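Local structure of PT26-6P (Thermococcus sp., 2WB7) at residues A[284-290]-A[332-338]; A[263-268]-A[373-377]; A[138-142]-A[357-361]; A[152-156]-A[257-261]; A[304-310]-A[323-329]. The protein is of unknown function but is encoded by a mobile extrachromosomal element of a euryarchaeon and joins immunoglobulin-like domains to a helical domain. All blocks are in the same frame, centred on the assembly; numbering follows the deposited sequence.

Contacts 1, 2 and 5 lie within the second immunoglobulin-like region, whereas contacts 3 and 4 bring two successive helices, 135-144 and 149-157, onto the same eight-stranded sheet. Contacts 1 and 5 tie the outermost strands to their neighbours by backbone hydrogen bonds and are partly exposed; Phe286 and Phe338 of contact 1 meet Phe308 and Tyr306 of contact 5. Contact 2 is fully buried and almost wholly apolar, but for an aspartate against an isoleucine. Contact 3 is buried too, with aliphatic side chains beside an arginine on a tyrosine, while contact 4, only partly buried, relies on a lysine over a tryptophan. Arg307 of contact 5 bonds to the helix of contact 3.

Contact 1 of 5, residues A[284-290]-A[332-338]; sequences YKFLITP and LTEPTFF
Leu287 presses a methyl bump squarely onto the Phe337 ring: CD1 of Leu287 is 3.7 Å from the centroid of that ring and 7° off its normal. With CG anti to the backbone N (chi1 -172°), the leucine branch leans across to the partner strand. CD1 of Leu287 also meets CB of Pro335 at 3.7 Å, which places the knob in a shallow hollow walled by proline and phenylalanine. Lys285 adds its ammonium to the same ring as an off-centre cation-pi contact, NZ being 4.4 Å from the Phe337 centroid. On the other face of the sheet Ile288 is the bump. Its CD1 reaches CE1 of Phe338 at 3.5 Å, the two side chains crossing at about a right angle, and its CG2 reaches CD1 of Leu332 at 4.0 Å, so the forked isoleucine lodges between them. Antiparallel pairing holds these shapes in register: Phe286 with Phe338 and Ile288 with Thr336 are hydrogen-bonded pairs, and the bond from Phe286 N to Phe338 O (2.6 Å) is nearly straight at 171°. Leu287 and Phe337 form the non-hydrogen-bonded pair between them. Helix 21-34 covers the Leu287 and Phe337 face, where His25 meets Phe337 edge-to-face. Backbone hydrogen bonds therefore fix the alignment of this outermost strand, 336-343, while largely apolar side chains, aided by one lysine, fill both faces.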
# COMPACT_ATOMS: atom_id res chain seq x y z
N TYR A 284 -5.32 3.62 16.90
CA TYR A 284 -4.63 3.05 15.75
C TYR A 284 -3.40 2.33 16.22
O TYR A 284 -2.82 2.69 17.24
CB TYR A 284 -4.20 4.13 14.75
CG TYR A 284 -5.35 4.81 14.03
CD1 TYR A 284 -5.65 4.51 12.71
CD2 TYR A 284 -6.13 5.77 14.68
CE1 TYR A 284 -6.69 5.12 12.06
CE2 TYR A 284 -7.19 6.40 14.04
CZ TYR A 284 -7.46 6.07 12.74
OH TYR A 284 -8.51 6.70 12.10
N LYS A 285 -2.99 1.33 15.47
CA LYS A 285 -1.79 0.57 15.76
C LYS A 285 -1.18 0.22 14.39
O LYS A 285 -1.83 -0.43 13.56
CB LYS A 285 -2.18 -0.70 16.52
CG LYS A 285 -1.25 -1.11 17.66
CD LYS A 285 -1.76 -2.41 18.33
CE LYS A 285 -1.14 -2.64 19.71
NZ LYS A 285 0.23 -3.28 19.66
N PHE A 286 0.04 0.67 14.14
CA PHE A 286 0.66 0.42 12.85
C PHE A 286 1.84 -0.55 12.95
O PHE A 286 2.69 -0.42 13.83
CB PHE A 286 1.15 1.72 12.23
CG PHE A 286 0.08 2.74 12.03
CD1 PHE A 286 -0.20 3.68 13.02
CD2 PHE A 286 -0.61 2.81 10.83
CE1 PHE A 286 -1.18 4.65 12.83
CE2 PHE A 286 -1.60 3.78 10.62
CZ PHE A 286 -1.88 4.71 11.63
N LEU A 287 1.88 -1.51 12.05
CA LEU A 287 3.00 -2.42 11.95
C LEU A 287 3.89 -1.99 10.80
O LEU A 287 3.40 -1.76 9.69
CB LEU A 287 2.46 -3.81 11.67
CG LEU A 287 3.48 -4.93 11.73
CD1 LEU A 287 4.34 -4.76 12.96
CD2 LEU A 287 2.73 -6.21 11.82
N ILE A 288 5.18 -1.85 11.06
CA ILE A 288 6.13 -1.57 9.99
C ILE A 288 7.05 -2.78 9.81
O ILE A 288 7.72 -3.17 10.74
CB ILE A 288 6.97 -0.33 10.30
CG1 ILE A 288 6.08 0.89 10.50
CG2 ILE A 288 7.94 -0.04 9.17
CD1 ILE A 288 6.86 2.16 10.76
N THR A 289 7.05 -3.39 8.63
CA THR A 289 7.80 -4.63 8.41
C THR A 289 8.69 -4.52 7.19
O THR A 289 8.21 -4.15 6.12
CB THR A 289 6.87 -5.83 8.11
OG1 THR A 289 5.64 -5.68 8.83
CG2 THR A 289 7.51 -7.15 8.50
N PRO A 290 9.98 -4.84 7.33
CA PRO A 290 10.75 -4.92 6.10
C PRO A 290 10.13 -6.05 5.30
O PRO A 290 9.57 -6.99 5.88
CB PRO A 290 12.14 -5.30 6.58
CG PRO A 290 11.91 -5.97 7.91
CD PRO A 290 10.78 -5.19 8.52
N LEU A 332 15.26 -1.48 10.69
CA LEU A 332 14.02 -2.25 10.70
C LEU A 332 14.27 -3.67 10.29
O LEU A 332 13.81 -4.14 9.24
CB LEU A 332 12.87 -1.62 9.90
CG LEU A 332 13.07 -0.86 8.59
CD1 LEU A 332 11.70 -0.58 8.02
CD2 LEU A 332 13.83 0.45 8.82
N THR A 333 15.00 -4.36 11.14
CA THR A 333 15.23 -5.77 11.01
C THR A 333 14.05 -6.55 11.59
O THR A 333 13.81 -7.70 11.23
CB THR A 333 16.49 -6.14 11.77
OG1 THR A 333 16.27 -5.90 13.17
CG2 THR A 333 17.65 -5.27 11.28
N GLU A 334 13.31 -5.94 12.51
CA GLU A 334 12.11 -6.61 13.01
C GLU A 334 10.85 -5.76 12.97
O GLU A 334 10.90 -4.55 13.19
CB GLU A 334 12.33 -7.16 14.43
CG GLU A 334 13.23 -6.34 15.32
CD GLU A 334 13.55 -7.10 16.60
OE1 GLU A 334 13.45 -8.34 16.58
OE2 GLU A 334 13.88 -6.47 17.64
N PRO A 335 9.70 -6.40 12.69
CA PRO A 335 8.41 -5.72 12.68
C PRO A 335 8.23 -4.92 13.96
O PRO A 335 8.63 -5.36 15.02
CB PRO A 335 7.40 -6.87 12.64
CG PRO A 335 8.14 -7.98 11.98
CD PRO A 335 9.57 -7.84 12.44
N THR A 336 7.67 -3.73 13.86
CA THR A 336 7.48 -2.94 15.05
C THR A 336 6.16 -2.22 15.00
O THR A 336 5.73 -1.76 13.94
CB THR A 336 8.56 -1.89 15.18
OG1 THR A 336 9.79 -2.47 14.74
CG2 THR A 336 8.67 -1.42 16.62
N PHE A 337 5.54 -2.11 16.16
CA PHE A 337 4.23 -1.52 16.28
C PHE A 337 4.33 -0.11 16.81
O PHE A 337 5.16 0.19 17.65
CB PHE A 337 3.37 -2.33 17.23
CG PHE A 337 2.86 -3.60 16.65
CD1 PHE A 337 1.72 -3.60 15.86
CD2 PHE A 337 3.51 -4.81 16.91
CE1 PHE A 337 1.23 -4.77 15.34
CE2 PHE A 337 3.02 -6.00 16.39
CZ PHE A 337 1.88 -5.97 15.59
N PHE A 338 3.46 0.75 16.30
CA PHE A 338 3.42 2.13 16.72
C PHE A 338 1.96 2.46 16.92
O PHE A 338 1.11 2.06 16.12
CB PHE A 338 4.03 3.02 15.64
CG PHE A 338 5.47 2.69 15.34
CD1 PHE A 338 5.80 1.72 14.41
CD2 PHE A 338 6.50 3.33 16.02
CE1 PHE A 338 7.13 1.42 14.14
CE2 PHE A 338 7.83 3.02 15.76
CZ PHE A 338 8.14 2.07 14.82

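Contact 2 of 5, residues A[263-268]-A[373-377]; sequences LSDFII and IWLAA
Leu375 is the wedge of this contact, burying three of its carbons against strand 266-268 and the turn before it. Its CB comes obliquely to the far end of the Phe266 ring, 3.5 Å from CZ of Phe266, while its CD2 slides alongside Ile268, 3.6 Å from CG1 of Ile268. The leucine CG is anti to the backbone N (chi1 -173°), which carries both methyls forward into the other segment. Phe266 has its CG between the backbone N and the carbonyl carbon (chi1 64°), swinging the ring toward strand 373-377; there Ile373 CD1 meets the ring at its edge, 3.6 Å from CE2 of Phe266. The two strands are not bonded neighbours: their axes approach to 7.7 Å at 24°, with strand 253-261 between them in the sheet order. Such side-chain packing across a curled sheet is consistent with the interior of an immunoglobulin-like beta sandwich, and Val359 and Ile288 touch Phe266 from further round it. Contact is looser beside Leu263, whose CD1 is 4.0 Å from CD1 of Leu375, and at the Ala377 end, where CB of Ile268 is 4.0 Å from CB of Ala377. This part is buried too, so the contrast is one of distance and not of exposure. At the Ile373 end OD2 of Asp265 lies 3.4 Å from CG2 of Ile373, and that buried oxygen accepts a hydrogen bond from the backbone N of Ala66.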
# COMPACT_ATOMS: atom_id res chain seq x y z
N LEU A 263 6.63 0.23 -1.74
CA LEU A 263 5.86 -0.86 -1.14
C LEU A 263 6.54 -2.22 -1.26
O LEU A 263 6.30 -3.10 -0.44
CB LEU A 263 4.44 -0.92 -1.71
CG LEU A 263 3.48 -1.88 -1.01
CD1 LEU A 263 3.23 -1.48 0.45
CD2 LEU A 263 2.17 -1.93 -1.79
N SER A 264 7.40 -2.38 -2.26
CA SER A 264 8.14 -3.63 -2.42
C SER A 264 9.21 -3.78 -1.34
O SER A 264 9.60 -4.89 -1.01
CB SER A 264 8.79 -3.68 -3.79
OG SER A 264 7.82 -3.69 -4.83
N ASP A 265 9.68 -2.67 -0.80
CA ASP A 265 10.78 -2.71 0.16
C ASP A 265 10.30 -2.99 1.59
O ASP A 265 10.89 -3.81 2.30
CB ASP A 265 11.57 -1.41 0.13
CG ASP A 265 12.13 -1.10 -1.25
OD1 ASP A 265 12.17 -2.03 -2.09
OD2 ASP A 265 12.51 0.06 -1.49
N PHE A 266 9.24 -2.30 2.00
CA PHE A 266 8.62 -2.52 3.30
C PHE A 266 7.15 -2.15 3.30
O PHE A 266 6.67 -1.51 2.37
CB PHE A 266 9.36 -1.78 4.42
CG PHE A 266 9.33 -0.28 4.29
CD1 PHE A 266 8.52 0.47 5.12
CD2 PHE A 266 10.12 0.38 3.37
CE1 PHE A 266 8.51 1.86 5.01
CE2 PHE A 266 10.11 1.75 3.27
CZ PHE A 266 9.31 2.49 4.08
N ILE A 267 6.42 -2.59 4.31
CA ILE A 267 4.97 -2.38 4.33
C ILE A 267 4.49 -1.87 5.67
O ILE A 267 5.18 -1.95 6.68
CB ILE A 267 4.21 -3.67 3.99
CG1 ILE A 267 4.10 -4.57 5.22
CG2 ILE A 267 4.90 -4.43 2.88
CD1 ILE A 267 3.54 -5.96 4.92
N ILE A 268 3.30 -1.29 5.65
CA ILE A 268 2.65 -0.87 6.87
C ILE A 268 1.30 -1.56 6.96
O ILE A 268 0.49 -1.49 6.02
CB ILE A 268 2.45 0.64 6.89
CG1 ILE A 268 3.80 1.35 6.91
CG2 ILE A 268 1.60 1.05 8.09
CD1 ILE A 268 3.68 2.87 7.02
N ILE A 373 14.35 5.73 0.71
CA ILE A 373 13.04 5.26 0.28
C ILE A 373 11.97 5.78 1.22
O ILE A 373 12.25 6.09 2.39
CB ILE A 373 12.96 3.74 0.23
CG1 ILE A 373 13.50 3.15 1.53
CG2 ILE A 373 13.74 3.21 -0.97
CD1 ILE A 373 13.32 1.67 1.61
N TRP A 374 10.75 5.90 0.70
CA TRP A 374 9.64 6.37 1.50
C TRP A 374 8.41 5.53 1.24
O TRP A 374 8.26 4.93 0.17
CB TRP A 374 9.34 7.84 1.20
CG TRP A 374 8.86 8.09 -0.20
CD1 TRP A 374 9.63 8.32 -1.30
CD2 TRP A 374 7.50 8.12 -0.65
NE1 TRP A 374 8.83 8.51 -2.40
CE2 TRP A 374 7.52 8.39 -2.03
CE3 TRP A 374 6.27 7.94 -0.02
CZ2 TRP A 374 6.37 8.49 -2.79
CZ3 TRP A 374 5.11 8.04 -0.78
CH2 TRP A 374 5.17 8.31 -2.15
N LEU A 375 7.52 5.49 2.23
CA LEU A 375 6.22 4.85 2.08
C LEU A 375 5.13 5.73 2.68
O LEU A 375 5.32 6.39 3.73
CB LEU A 375 6.19 3.47 2.74
CG LEU A 375 4.92 2.66 2.48
CD1 LEU A 375 4.89 2.13 1.08
CD2 LEU A 375 4.85 1.49 3.43
N ALA A 376 3.99 5.76 2.01
CA ALA A 376 2.81 6.42 2.54
C ALA A 376 1.71 5.39 2.53
O ALA A 376 1.55 4.65 1.57
CB ALA A 376 2.43 7.63 1.67
N ALA A 377 0.96 5.32 3.63
CA ALA A 377 -0.11 4.35 3.72
C ALA A 377 -1.24 5.02 4.46
O ALA A 377 -1.05 5.53 5.57
CB ALA A 377 0.34 3.11 4.48

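Contact 3 of 5, residues A[138-142]-A[357-361]; sequences IRDAI and GLVYA
The hydroxyl of Tyr360 has its hydrogen bond with the hydroxyl of Tyr362. The edge of the Arg139 guanidinium faces the same oxygen, but NH1 of Arg139 is 3.8 Å from OH of Tyr360, too far for a bond. The aliphatic part of Arg139 makes the closer approach. Its CG stands 3.4 Å from the centroid of the Tyr360 ring and 8° off the normal, a CH-pi contact over the centre of one face. Beyond it the arginine runs alongside the tyrosine and bends, leaving guanidinium and ring planes 79° apart, and NH2 of Arg139 forms a salt bridge with OD1 of Asp140 at 3.2 Å. Deeper in the interface, Ile142 bridges two strand residues: CG1 lies 3.4 Å from CB of Leu358, and CD1 lies 3.4 Å from CB of Tyr360. CG1 of this isoleucine is anti to its carbonyl carbon, directing the longer branch to the strand. Leu358 in turn sends CD1 to CB of Ala141, 3.8 Å away, and Ile155 of the next helix touches Ile138. With axes 8.2 Å apart at 115°, this is helix-on-sheet packing, in which helix 135-144, from the first immunoglobulin-like region, lies across an inner strand of the second.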
# COMPACT_ATOMS: atom_id res chain seq x y z
N ILE A 138 8.38 14.13 1.13
CA ILE A 138 7.88 13.21 2.12
C ILE A 138 8.79 13.26 3.33
O ILE A 138 8.32 13.30 4.47
CB ILE A 138 7.83 11.79 1.58
CG1 ILE A 138 6.93 11.74 0.36
CG2 ILE A 138 7.29 10.86 2.63
CD1 ILE A 138 5.48 11.93 0.69
N ARG A 139 10.09 13.30 3.08
CA ARG A 139 11.04 13.44 4.17
C ARG A 139 10.75 14.69 5.01
O ARG A 139 10.78 14.64 6.23
CB ARG A 139 12.48 13.43 3.68
CG ARG A 139 13.47 13.20 4.79
CD ARG A 139 14.78 13.89 4.55
NE ARG A 139 14.61 15.21 3.96
CZ ARG A 139 15.10 15.57 2.77
NH1 ARG A 139 15.80 14.71 2.05
NH2 ARG A 139 14.89 16.80 2.29
N ASP A 140 10.48 15.82 4.35
CA ASP A 140 10.17 17.05 5.07
C ASP A 140 8.90 16.90 5.88
O ASP A 140 8.85 17.24 7.08
CB ASP A 140 9.95 18.18 4.08
CG ASP A 140 11.16 18.43 3.23
OD1 ASP A 140 12.26 17.97 3.63
OD2 ASP A 140 11.03 19.10 2.17
N ALA A 141 7.88 16.43 5.19
CA ALA A 141 6.61 16.15 5.78
C ALA A 141 6.81 15.35 7.06
O ALA A 141 6.25 15.70 8.10
CB ALA A 141 5.76 15.37 4.79
N ILE A 142 7.62 14.30 7.00
CA ILE A 142 7.82 13.47 8.18
C ILE A 142 8.47 14.27 9.32
O ILE A 142 8.12 14.14 10.49
CB ILE A 142 8.64 12.21 7.87
CG1 ILE A 142 7.78 11.20 7.12
CG2 ILE A 142 9.17 11.56 9.15
CD1 ILE A 142 8.60 10.16 6.38
N GLY A 357 0.12 7.49 7.39
CA GLY A 357 1.43 7.11 7.91
C GLY A 357 2.49 7.34 6.86
O GLY A 357 2.36 6.89 5.71
N LEU A 358 3.54 8.05 7.24
CA LEU A 358 4.68 8.27 6.39
C LEU A 358 5.95 7.71 7.03
O LEU A 358 6.26 7.99 8.19
CB LEU A 358 4.85 9.77 6.13
CG LEU A 358 3.65 10.54 5.55
CD1 LEU A 358 4.04 11.98 5.34
CD2 LEU A 358 3.17 9.95 4.25
N VAL A 359 6.69 6.91 6.26
CA VAL A 359 8.00 6.41 6.68
C VAL A 359 9.06 6.72 5.63
O VAL A 359 8.81 6.66 4.42
CB VAL A 359 7.98 4.90 6.91
CG1 VAL A 359 9.25 4.46 7.61
CG2 VAL A 359 6.77 4.54 7.75
N TYR A 360 10.24 7.04 6.12
CA TYR A 360 11.37 7.40 5.29
C TYR A 360 12.57 6.62 5.81
O TYR A 360 12.88 6.70 6.99
CB TYR A 360 11.62 8.90 5.44
CG TYR A 360 12.82 9.43 4.71
CD1 TYR A 360 12.73 9.81 3.37
CD2 TYR A 360 14.03 9.61 5.36
CE1 TYR A 360 13.83 10.31 2.69
CE2 TYR A 360 15.14 10.12 4.69
CZ TYR A 360 15.03 10.47 3.36
OH TYR A 360 16.13 10.98 2.70
N ALA A 361 13.22 5.86 4.93
CA ALA A 361 14.40 5.10 5.35
C ALA A 361 15.49 5.05 4.28
O ALA A 361 15.31 5.57 3.18
CB ALA A 361 14.01 3.70 5.81

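Contact 4 of 5, residues A[152-156]-A[257-261]; sequences YDKIW and NKYAG
Lys258 turns its CB toward helix 152-156, and its chain then runs over the indole of Trp156. The CG is anti to the backbone N (chi1 -152°), and a bend at chi3 lays the later atoms on the ring. CD sits 3.9 Å from the centroid of the Trp156 six-membered ring as a CH-pi contact. CE passes on across the ring junction, 4.0 Å from CE2 of Trp156. NZ ends over the five-membered ring, 3.3 Å from its centroid and 8° off the normal, a face-on cation-pi contact. Tyr152 OH is 3.8 Å from this NZ; Glu378 holds that hydroxyl by a hydrogen bond and forms a long, weak ion pair with the lysine. The opposite indole face is covered from within the helix by CG2 of Ile155, which leaves the ring sandwiched between an aliphatic methyl and an ammonium. Ala260 fills the corner beside them, its CB lying 3.6 Å from CZ3 of Trp156 and 3.8 Å from CG2 of Ile155. Helix and strand axes are 9.3 Å apart and stand at 83°, a nearly perpendicular helix-on-sheet arrangement joining the first immunoglobulin-like region to strand 253-261 of the second, with a cation-pi contact at its partly exposed side.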
# COMPACT_ATOMS: atom_id res chain seq x y z
N TYR A 152 -0.62 16.26 -0.19
CA TYR A 152 -1.42 15.09 0.08
C TYR A 152 -1.95 14.50 -1.22
O TYR A 152 -1.85 13.30 -1.44
CB TYR A 152 -2.58 15.45 1.00
CG TYR A 152 -3.54 14.32 1.14
CD1 TYR A 152 -3.41 13.40 2.18
CD2 TYR A 152 -4.57 14.13 0.21
CE1 TYR A 152 -4.28 12.34 2.30
CE2 TYR A 152 -5.44 13.07 0.33
CZ TYR A 152 -5.29 12.19 1.37
OH TYR A 152 -6.16 11.14 1.47
N ASP A 153 -2.53 15.35 -2.07
CA ASP A 153 -3.04 14.91 -3.36
C ASP A 153 -1.88 14.42 -4.18
O ASP A 153 -1.97 13.43 -4.90
CB ASP A 153 -3.67 16.08 -4.11
CG ASP A 153 -4.88 16.67 -3.40
OD1 ASP A 153 -5.60 15.91 -2.71
OD2 ASP A 153 -5.12 17.90 -3.56
N LYS A 154 -0.77 15.14 -4.08
CA LYS A 154 0.39 14.86 -4.89
C LYS A 154 0.86 13.44 -4.65
O LYS A 154 1.28 12.74 -5.57
CB LYS A 154 1.49 15.85 -4.56
CG LYS A 154 2.54 15.93 -5.62
CD LYS A 154 3.57 16.98 -5.27
CE LYS A 154 4.64 17.04 -6.36
NZ LYS A 154 5.72 17.98 -5.93
N ILE A 155 0.78 13.01 -3.40
CA ILE A 155 1.20 11.65 -3.05
C ILE A 155 0.51 10.61 -3.91
O ILE A 155 1.15 9.71 -4.44
CB ILE A 155 0.95 11.35 -1.57
CG1 ILE A 155 1.89 12.19 -0.71
CG2 ILE A 155 1.14 9.88 -1.31
CD1 ILE A 155 1.54 12.23 0.73
N TRP A 156 -0.81 10.74 -4.07
CA TRP A 156 -1.59 9.72 -4.77
C TRP A 156 -1.65 9.94 -6.27
O TRP A 156 -2.17 9.08 -6.98
CB TRP A 156 -3.01 9.65 -4.20
CG TRP A 156 -2.99 9.68 -2.72
CD1 TRP A 156 -3.45 10.67 -1.90
CD2 TRP A 156 -2.43 8.67 -1.87
NE1 TRP A 156 -3.22 10.33 -0.59
CE2 TRP A 156 -2.60 9.11 -0.55
CE3 TRP A 156 -1.81 7.45 -2.10
CZ2 TRP A 156 -2.16 8.37 0.54
CZ3 TRP A 156 -1.37 6.71 -1.03
CH2 TRP A 156 -1.55 7.18 0.28
N ASN A 257 -5.39 -0.42 3.45
CA ASN A 257 -4.62 0.82 3.33
C ASN A 257 -4.45 1.17 1.87
O ASN A 257 -4.33 0.29 1.03
CB ASN A 257 -3.22 0.65 3.93
CG ASN A 257 -3.20 0.75 5.44
OD1 ASN A 257 -3.18 -0.27 6.13
ND2 ASN A 257 -3.18 1.95 5.96
N LYS A 258 -4.41 2.46 1.56
CA LYS A 258 -3.99 2.92 0.26
C LYS A 258 -2.48 3.22 0.35
O LYS A 258 -2.05 3.90 1.27
CB LYS A 258 -4.75 4.19 -0.09
CG LYS A 258 -4.95 4.44 -1.57
CD LYS A 258 -5.15 5.93 -1.86
CE LYS A 258 -5.78 6.69 -0.67
NZ LYS A 258 -5.85 8.19 -0.90
N TYR A 259 -1.69 2.69 -0.58
CA TYR A 259 -0.23 2.82 -0.49
C TYR A 259 0.35 3.65 -1.62
O TYR A 259 -0.16 3.60 -2.73
CB TYR A 259 0.43 1.45 -0.56
CG TYR A 259 0.12 0.51 0.58
CD1 TYR A 259 -0.82 -0.50 0.42
CD2 TYR A 259 0.79 0.62 1.79
CE1 TYR A 259 -1.10 -1.37 1.46
CE2 TYR A 259 0.52 -0.24 2.83
CZ TYR A 259 -0.42 -1.24 2.66
OH TYR A 259 -0.71 -2.11 3.69
N ALA A 260 1.43 4.37 -1.33
CA ALA A 260 2.27 4.98 -2.36
C ALA A 260 3.73 4.89 -1.90
O ALA A 260 4.00 4.93 -0.71
CB ALA A 260 1.88 6.43 -2.59
N GLY A 261 4.66 4.77 -2.84
CA GLY A 261 6.07 4.70 -2.47
C GLY A 261 6.74 3.34 -2.63
O GLY A 261 6.46 2.62 -3.58

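Contact 5 of 5, residues A[304-310]-A[323-329]; sequences DEYRFVT and DTTTGHI
The Tyr306 ring lies with one face over the backbone of Gly327, whose N is 3.2 Å above the ring plane toward the rim; CA of Gly327 adds a CH-pi contact 4.0 Å from the centroid. The tyrosine CG sits between the backbone N and the carbonyl carbon (chi1 66°), which folds the ring across the partner strand in the manner of aromatic rescue of a glycine in antiparallel sheets. Phe308 meets a methyl at its edge, CG2 of Thr325, and stacks on Phe286. On the other side of the sheet, Thr326 places CG2 over one face of the Arg307 guanidinium. NE of Arg307 makes a weak bond to OG1 of Thr324, while NH1 is held by the carbonyl of Ile142. The imidazole of His328 has the carboxylate of Asp304 at its edge, the planes 24° apart, but the bond from ND1 of His328 to OD2 of Asp304 is weak, badly angled and doubtful; Glu305 approaches the same ring obliquely. Tyr306 O is gripped twice, by Gly327 N at 3.2 Å and by Thr326 OG1 at 2.7 Å. Phe308 and Thr325 form a hydrogen-bonded pair, with Thr325 N to Phe308 O 2.8 Å. Beyond it, Thr310 N bonds to Asp323 O at 2.8 Å, and a water links Thr310 OG1 with Asp323 OD2, which also accepts from His343 N. The hairpin thus combines backbone pairing with inward aromatics and a polar face of threonines and charged groups, where sound bonds such as that of Thr326 OG1 stand beside weak ones such as that of Arg307 NE.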
# COMPACT_ATOMS: atom_id res chain seq x y z
N ASP A 304 15.24 3.67 9.52
CA ASP A 304 14.92 4.92 10.26
C ASP A 304 13.54 5.58 10.67
O ASP A 304 13.01 5.29 11.74
CB ASP A 304 15.90 6.01 9.94
CG ASP A 304 16.28 6.74 11.17
OD1 ASP A 304 16.27 6.03 12.21
OD2 ASP A 304 16.55 7.97 11.11
N GLU A 305 13.03 6.54 9.88
CA GLU A 305 12.15 7.60 10.48
C GLU A 305 10.69 7.72 10.01
O GLU A 305 10.42 7.67 8.82
CB GLU A 305 12.82 8.96 10.30
CG GLU A 305 12.17 10.09 11.04
CD GLU A 305 12.99 11.39 10.90
OE1 GLU A 305 13.75 11.51 9.90
OE2 GLU A 305 12.87 12.31 11.76
N TYR A 306 9.77 7.91 10.96
CA TYR A 306 8.32 7.81 10.69
C TYR A 306 7.51 8.95 11.29
O TYR A 306 7.90 9.58 12.27
CB TYR A 306 7.76 6.50 11.26
CG TYR A 306 7.80 6.45 12.77
CD1 TYR A 306 6.76 6.97 13.54
CD2 TYR A 306 8.90 5.89 13.45
CE1 TYR A 306 6.80 6.96 14.92
CE2 TYR A 306 8.96 5.86 14.85
CZ TYR A 306 7.89 6.40 15.57
OH TYR A 306 7.90 6.40 16.94
N ARG A 307 6.34 9.18 10.69
CA ARG A 307 5.31 10.02 11.29
C ARG A 307 3.92 9.46 11.00
O ARG A 307 3.54 9.26 9.86
CB ARG A 307 5.41 11.45 10.75
CG ARG A 307 4.55 12.43 11.47
CD ARG A 307 4.95 13.86 11.16
NE ARG A 307 4.72 14.67 12.34
CZ ARG A 307 5.67 15.28 13.04
NH1 ARG A 307 6.94 15.21 12.65
NH2 ARG A 307 5.34 16.00 14.11
N PHE A 308 3.15 9.20 12.05
CA PHE A 308 1.75 8.80 11.87
C PHE A 308 0.91 9.95 12.34
O PHE A 308 1.19 10.52 13.40
CB PHE A 308 1.44 7.53 12.69
CG PHE A 308 2.24 6.34 12.26
CD1 PHE A 308 1.87 5.61 11.12
CD2 PHE A 308 3.41 5.99 12.92
CE1 PHE A 308 2.63 4.55 10.68
CE2 PHE A 308 4.16 4.92 12.48
CZ PHE A 308 3.77 4.19 11.36
N VAL A 309 -0.10 10.32 11.55
CA VAL A 309 -0.93 11.48 11.87
C VAL A 309 -2.41 11.24 11.61
O VAL A 309 -2.78 10.26 10.97
CB VAL A 309 -0.52 12.75 11.04
CG1 VAL A 309 0.99 13.01 11.17
CG2 VAL A 309 -0.94 12.61 9.59
N THR A 310 -3.25 12.11 12.15
CA THR A 310 -4.60 12.27 11.63
C THR A 310 -4.59 13.67 11.07
O THR A 310 -3.87 14.55 11.60
CB THR A 310 -5.70 12.16 12.71
OG1 THR A 310 -5.44 13.07 13.78
CG2 THR A 310 -5.77 10.77 13.25
N ASP A 323 -3.76 15.04 15.67
CA ASP A 323 -2.96 14.10 16.45
C ASP A 323 -1.81 13.45 15.65
O ASP A 323 -1.97 13.13 14.47
CB ASP A 323 -3.90 13.05 17.04
CG ASP A 323 -5.09 13.67 17.80
OD1 ASP A 323 -4.97 14.80 18.34
OD2 ASP A 323 -6.16 13.03 17.86
N THR A 324 -0.65 13.27 16.28
CA THR A 324 0.55 12.79 15.57
C THR A 324 1.53 12.07 16.48
O THR A 324 1.69 12.44 17.65
CB THR A 324 1.32 13.93 14.89
OG1 THR A 324 2.54 13.41 14.34
CG2 THR A 324 1.68 15.01 15.88
N THR A 325 2.18 11.04 15.95
CA THR A 325 3.28 10.39 16.65
C THR A 325 4.48 10.32 15.71
O THR A 325 4.31 10.06 14.52
CB THR A 325 2.88 8.99 17.18
OG1 THR A 325 3.97 8.45 17.92
CG2 THR A 325 2.58 8.05 16.07
N THR A 326 5.68 10.57 16.23
CA THR A 326 6.84 10.60 15.36
C THR A 326 8.14 10.19 16.06
O THR A 326 8.36 10.50 17.23
CB THR A 326 7.00 12.00 14.71
OG1 THR A 326 7.83 11.92 13.55
CG2 THR A 326 7.57 13.01 15.68
N GLY A 327 9.00 9.48 15.32
CA GLY A 327 10.32 9.13 15.85
C GLY A 327 11.21 8.34 14.90
O GLY A 327 11.09 8.44 13.67
N HIS A 328 12.11 7.55 15.50
CA HIS A 328 13.10 6.73 14.77
C HIS A 328 13.04 5.26 15.14
O HIS A 328 12.79 4.91 16.28
CB HIS A 328 14.50 7.26 15.05
CG HIS A 328 14.75 8.57 14.39
ND1 HIS A 328 15.06 8.68 13.05
CD2 HIS A 328 14.69 9.83 14.87
CE1 HIS A 328 15.20 9.95 12.74
NE2 HIS A 328 14.98 10.68 13.82
N ILE A 329 13.28 4.40 14.16
CA ILE A 329 13.18 2.96 14.36
C ILE A 329 14.56 2.35 14.53
O ILE A 329 14.71 1.32 15.20
CB ILE A 329 12.54 2.27 13.15
CG1 ILE A 329 11.19 2.91 12.84
CG2 ILE A 329 12.41 0.77 13.40
CD1 ILE A 329 10.75 2.72 11.45
O HOH W 1 -7.35 13.29 15.58